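Local coordinates for glutamine amidotransferase domain-containing protein (Streptococcus mutans, PDB 3L7N) that is an uncharacterised member of the class I glutamine amidotransferase family, and so probably releases ammonia from glutamine for transfer to an acceptor not yet identified, at residues Pro40-Ile43 against Asp44-Asp47; Asp69-Ala72 against Glu73-Ile77. One frame throughout, in Å; residues are numbered along the deposited sequence.

Contact 1 of 2, residues Pro40-Ile43 against Asp44-Asp47; sequences PKDI and DDFD
Phe46 lays its ring beneath the backbone of Ile43: the carbonyl oxygen Ile43 O stands 4.1 Å above the ring plane, over its centre. The ring reaches back there because chi1 (63°) sets CG between the backbone N and the carbonyl carbon. At its far end, Phe46 CZ meets the methyl Ile43 CG2 at 3.9 Å, the two side chains crossing at a slant. Pro40 CG approaches the ring obliquely, 4.4 Å from Phe46 CE2, and completes a small apolar cluster inside the turn.

The outer side is acidic. Asp42 OD1 lies 4.2 Å from Asp44 OD2, and Asp42 OD2 is equally far from Asp45 OD2; the carboxylate planes in these two pairs are turned 41° and 53° apart. These like charges share an exposed side, where solvent would probably screen them. Arg2 bonds Asp44 O and makes a salt bridge to Asp47, while Lys85 bonds Phe46 O.

Ile43 also rests on Lys79 and Ala80 of helix 70-82. The turn thus belongs to the crossover that carries the chain from edge strand 27-32 past strand 2-7 to strand 48-51, in the parallel part of the class I glutamine amidotransferase sheet.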
loop_
_atom_site.group_PDB
_atom_site.type_symbol
_atom_site.label_atom_id
_atom_site.label_comp_id
_atom_site.label_asym_id
_atom_site.label_seq_id
_atom_site.Cartn_x
_atom_site.Cartn_y
_atom_site.Cartn_z
ATOM N N PRO A 40 16.608 -8.514 -0.063
ATOM C CA PRO A 40 17.213 -9.294 -1.125
ATOM C C PRO A 40 18.263 -8.476 -1.847
ATOM O O PRO A 40 18.031 -7.298 -2.130
ATOM C CB PRO A 40 16.037 -9.573 -2.082
ATOM C CG PRO A 40 14.829 -9.131 -1.413
ATOM C CD PRO A 40 15.136 -8.589 -0.081
ATOM N N LYS A 41 19.389 -9.094 -2.211
ATOM C CA LYS A 41 20.336 -8.387 -3.077
ATOM C C LYS A 41 20.041 -8.514 -4.609
ATOM O O LYS A 41 20.321 -7.573 -5.384
ATOM C CB LYS A 41 21.782 -8.720 -2.728
ATOM C CG LYS A 41 22.376 -7.773 -1.540
ATOM C CD LYS A 41 22.562 -8.584 -0.186
ATOM C CE LYS A 41 23.415 -9.930 -0.450
ATOM N NZ LYS A 41 23.350 -10.931 0.693
ATOM N N ASP A 42 19.354 -9.626 -4.991
ATOM C CA ASP A 42 19.022 -9.976 -6.447
ATOM C C ASP A 42 17.560 -9.876 -6.725
ATOM O O ASP A 42 16.733 -10.616 -6.068
ATOM C CB ASP A 42 19.420 -11.460 -6.759
ATOM C CG ASP A 42 20.848 -11.715 -6.517
ATOM O OD1 ASP A 42 21.643 -10.776 -6.758
ATOM O OD2 ASP A 42 21.208 -12.816 -6.012
ATOM N N ILE A 43 17.217 -9.217 -7.826
ATOM C CA ILE A 43 15.913 -9.298 -8.299
ATOM C C ILE A 43 15.570 -10.680 -8.870
ATOM O O ILE A 43 14.435 -10.921 -9.298
ATOM C CB ILE A 43 15.596 -8.222 -9.277
ATOM C CG1 ILE A 43 16.672 -8.080 -10.268
ATOM C CG2 ILE A 43 15.411 -6.982 -8.601
ATOM C CD1 ILE A 43 16.169 -8.153 -11.612
ATOM N N ASP A 44 16.507 -11.614 -8.795
ATOM C CA ASP A 44 16.372 -12.901 -9.562
ATOM C C ASP A 44 15.577 -13.944 -8.835
ATOM O O ASP A 44 15.154 -14.983 -9.441
ATOM C CB ASP A 44 17.764 -13.472 -9.907
ATOM C CG ASP A 44 18.619 -12.478 -10.782
ATOM O OD1 ASP A 44 18.094 -12.052 -11.923
ATOM O OD2 ASP A 44 19.774 -12.076 -10.294
ATOM N N ASP A 45 15.393 -13.723 -7.539
ATOM C CA ASP A 45 14.653 -14.670 -6.709
ATOM C C ASP A 45 13.143 -14.460 -6.667
ATOM O O ASP A 45 12.437 -15.209 -5.992
ATOM C CB ASP A 45 15.230 -14.738 -5.286
ATOM C CG ASP A 45 16.734 -15.155 -5.275
ATOM O OD1 ASP A 45 17.083 -16.198 -5.921
ATOM O OD2 ASP A 45 17.567 -14.378 -4.695
ATOM N N PHE A 46 12.640 -13.479 -7.404
ATOM C CA PHE A 46 11.236 -13.241 -7.410
ATOM C C PHE A 46 10.687 -12.704 -8.771
ATOM O O PHE A 46 11.443 -12.313 -9.652
ATOM C CB PHE A 46 10.820 -12.344 -6.206
ATOM C CG PHE A 46 11.430 -10.970 -6.231
ATOM C CD1 PHE A 46 10.913 -9.970 -7.103
ATOM C CD2 PHE A 46 12.486 -10.650 -5.399
ATOM C CE1 PHE A 46 11.450 -8.730 -7.156
ATOM C CE2 PHE A 46 13.064 -9.365 -5.432
ATOM C CZ PHE A 46 12.545 -8.403 -6.328
ATOM N N ASP A 47 9.362 -12.794 -8.922
ATOM C CA ASP A 47 8.656 -12.390 -10.107
ATOM C C ASP A 47 7.844 -11.140 -9.784
ATOM O O ASP A 47 7.541 -10.357 -10.666
ATOM C CB ASP A 47 7.684 -13.487 -10.526
ATOM C CG ASP A 47 8.389 -14.771 -10.976
ATOM O OD1 ASP A 47 9.272 -14.709 -11.902
ATOM O OD2 ASP A 47 8.002 -15.867 -10.476
#

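Contact 2 of 2, residues Asp69-Ala72 against Glu73-Ile77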
loop_
_atom_site.group_PDB
_atom_site.type_symbol
_atom_site.label_atom_id
_atom_site.label_comp_id
_atom_site.label_asym_id
_atom_site.label_seq_id
_atom_site.Cartn_x
_atom_site.Cartn_y
_atom_site.Cartn_z
ATOM N N ASP A 69 16.286 1.004 6.054
ATOM C CA ASP A 69 17.199 1.670 5.096
ATOM C C ASP A 69 16.399 2.045 3.826
ATOM O O ASP A 69 16.234 1.234 2.920
ATOM C CB ASP A 69 18.342 0.731 4.771
ATOM C CG ASP A 69 19.407 1.354 3.890
ATOM O OD1 ASP A 69 19.178 2.416 3.279
ATOM O OD2 ASP A 69 20.496 0.743 3.789
ATOM N N ALA A 70 15.800 3.242 3.844
ATOM C CA ALA A 70 14.895 3.672 2.777
ATOM C C ALA A 70 15.625 3.692 1.467
ATOM O O ALA A 70 15.092 3.307 0.447
ATOM C CB ALA A 70 14.368 4.950 3.067
ATOM N N GLN A 71 16.887 4.104 1.507
ATOM C CA GLN A 71 17.724 4.117 0.312
ATOM C C GLN A 71 17.802 2.740 -0.350
ATOM O O GLN A 71 17.675 2.624 -1.569
ATOM C CB GLN A 71 19.131 4.616 0.651
ATOM C CG GLN A 71 19.547 5.864 -0.111
ATOM C CD GLN A 71 18.669 6.128 -1.319
ATOM O OE1 GLN A 71 18.847 5.521 -2.375
ATOM N NE2 GLN A 71 17.715 7.040 -1.170
ATOM N N ALA A 72 18.013 1.702 0.455
ATOM C CA ALA A 72 18.142 0.354 -0.060
ATOM C C ALA A 72 16.829 -0.129 -0.605
ATOM O O ALA A 72 16.804 -0.774 -1.641
ATOM C CB ALA A 72 18.630 -0.544 0.979
ATOM N N GLU A 73 15.707 0.220 0.062
ATOM C CA GLU A 73 14.402 -0.150 -0.478
ATOM C C GLU A 73 14.090 0.533 -1.796
ATOM O O GLU A 73 13.622 -0.160 -2.798
ATOM C CB GLU A 73 13.300 0.026 0.524
ATOM C CG GLU A 73 13.678 -0.571 1.812
ATOM C CD GLU A 73 12.489 -0.892 2.769
ATOM O OE1 GLU A 73 11.299 -0.970 2.316
ATOM O OE2 GLU A 73 12.788 -1.072 3.993
ATOM N N VAL A 74 14.423 1.844 -1.879
ATOM C CA VAL A 74 14.323 2.588 -3.169
ATOM C C VAL A 74 15.170 1.917 -4.299
ATOM O O VAL A 74 14.645 1.603 -5.393
ATOM C CB VAL A 74 14.696 4.063 -3.036
ATOM C CG1 VAL A 74 14.738 4.712 -4.414
ATOM C CG2 VAL A 74 13.705 4.805 -2.102
ATOM N N LYS A 75 16.409 1.607 -4.023
ATOM C CA LYS A 75 17.199 0.949 -5.050
ATOM C C LYS A 75 16.628 -0.380 -5.419
ATOM O O LYS A 75 16.674 -0.788 -6.588
ATOM C CB LYS A 75 18.649 0.797 -4.633
ATOM C CG LYS A 75 19.322 2.084 -4.284
ATOM C CD LYS A 75 20.809 2.091 -4.808
ATOM C CE LYS A 75 21.601 3.326 -4.218
ATOM N NZ LYS A 75 22.953 2.883 -3.761
ATOM N N LEU A 76 16.110 -1.107 -4.437
ATOM C CA LEU A 76 15.570 -2.453 -4.745
ATOM C C LEU A 76 14.350 -2.298 -5.707
ATOM O O LEU A 76 14.250 -3.021 -6.747
ATOM C CB LEU A 76 15.212 -3.220 -3.463
ATOM C CG LEU A 76 14.343 -4.416 -3.660
ATOM C CD1 LEU A 76 15.110 -5.576 -4.142
ATOM C CD2 LEU A 76 13.659 -4.752 -2.401
ATOM N N ILE A 77 13.474 -1.286 -5.432
ATOM C CA ILE A 77 12.367 -0.976 -6.383
ATOM C C ILE A 77 12.916 -0.650 -7.824
ATOM O O ILE A 77 12.460 -1.210 -8.816
ATOM C CB ILE A 77 11.493 0.127 -5.913
ATOM C CG1 ILE A 77 10.609 -0.326 -4.781
ATOM C CG2 ILE A 77 10.596 0.582 -7.026
ATOM C CD1 ILE A 77 10.352 0.745 -3.816
HETATM O O HOH W 1 14.853 -1.392 5.533
#
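Glu73, Ala72 and Gln71 lie in the first turns of helix 70-82, the helix of the beta-alpha-beta unit formed with strands 48-51 and 86-90, and they carry most of the overlap between 69-72 and 73-77. The evidence for an orderly helix start is a run of i to i+4 backbone bonds, beginning with Glu73 N to Asp69 O at 3.1 Å and continuing with Val74 N to Ala70 O at 2.8 Å.

Ala72 is held at both backbone ends. Its N donates to the N-cap side chain, Asp69 OD1, over 3.1 Å, coming from above the carboxylate plane (71° out of it). Its carbonyl oxygen, Ala72 O, accepts from Leu76 N at 2.9 Å, with the donor tilted 26° from the carbonyl plane.

Gln71 works on the exposed side. Its chain folds at chi2 (-17°), which turns the amide along the helix, and Gln71 OE1 comes to 4.0 Å from both CG and CE of Lys75. The aliphatic part of the lysine thus passes the amide oxygen at a slant, while Lys75 N donates to Gln71 O in the backbone below.

The side chain of Glu73 is buried, with Ile6, Leu39, Leu51 and Leu96 packed round it. Glu73 CG lies 3.3 Å from Asp69 O, and the chain, extended beyond CG, carries the carboxylate along the start of the helix. The side chain lies near, without touching, the probable nucleophile elbow of Gly89, Cys91 and Gly93. Both oxygens have partners: OE1 is hydrogen-bonded to His8 NE2, and OE2 accepts from a water at 2.6 Å. That water in turn accepts from Asp69 N at 2.8 Å, bridging the acid to the N-cap residue.

Overall arrangement
Contact 1 and contact 2 follow one another along the chain, their centres about 13 Å apart on the same side of the molecule. They meet where the backbone carbonyl oxygen Pro40 O packs against the methyl Leu76 CD1 at 3.9 Å, so the crossover loop leans on a residue of contact 2 itself, on helix 70-82. Lys79 of the same helix adds a hydrogen bond to Lys41 O. Measured from its own centre to the centre of the chain, contact 1 lies about 20 Å out and contact 2 about 16 Å. Of contact 2, the buried side chain of Glu73 lies near the presumed nucleophile elbow of the probable active site.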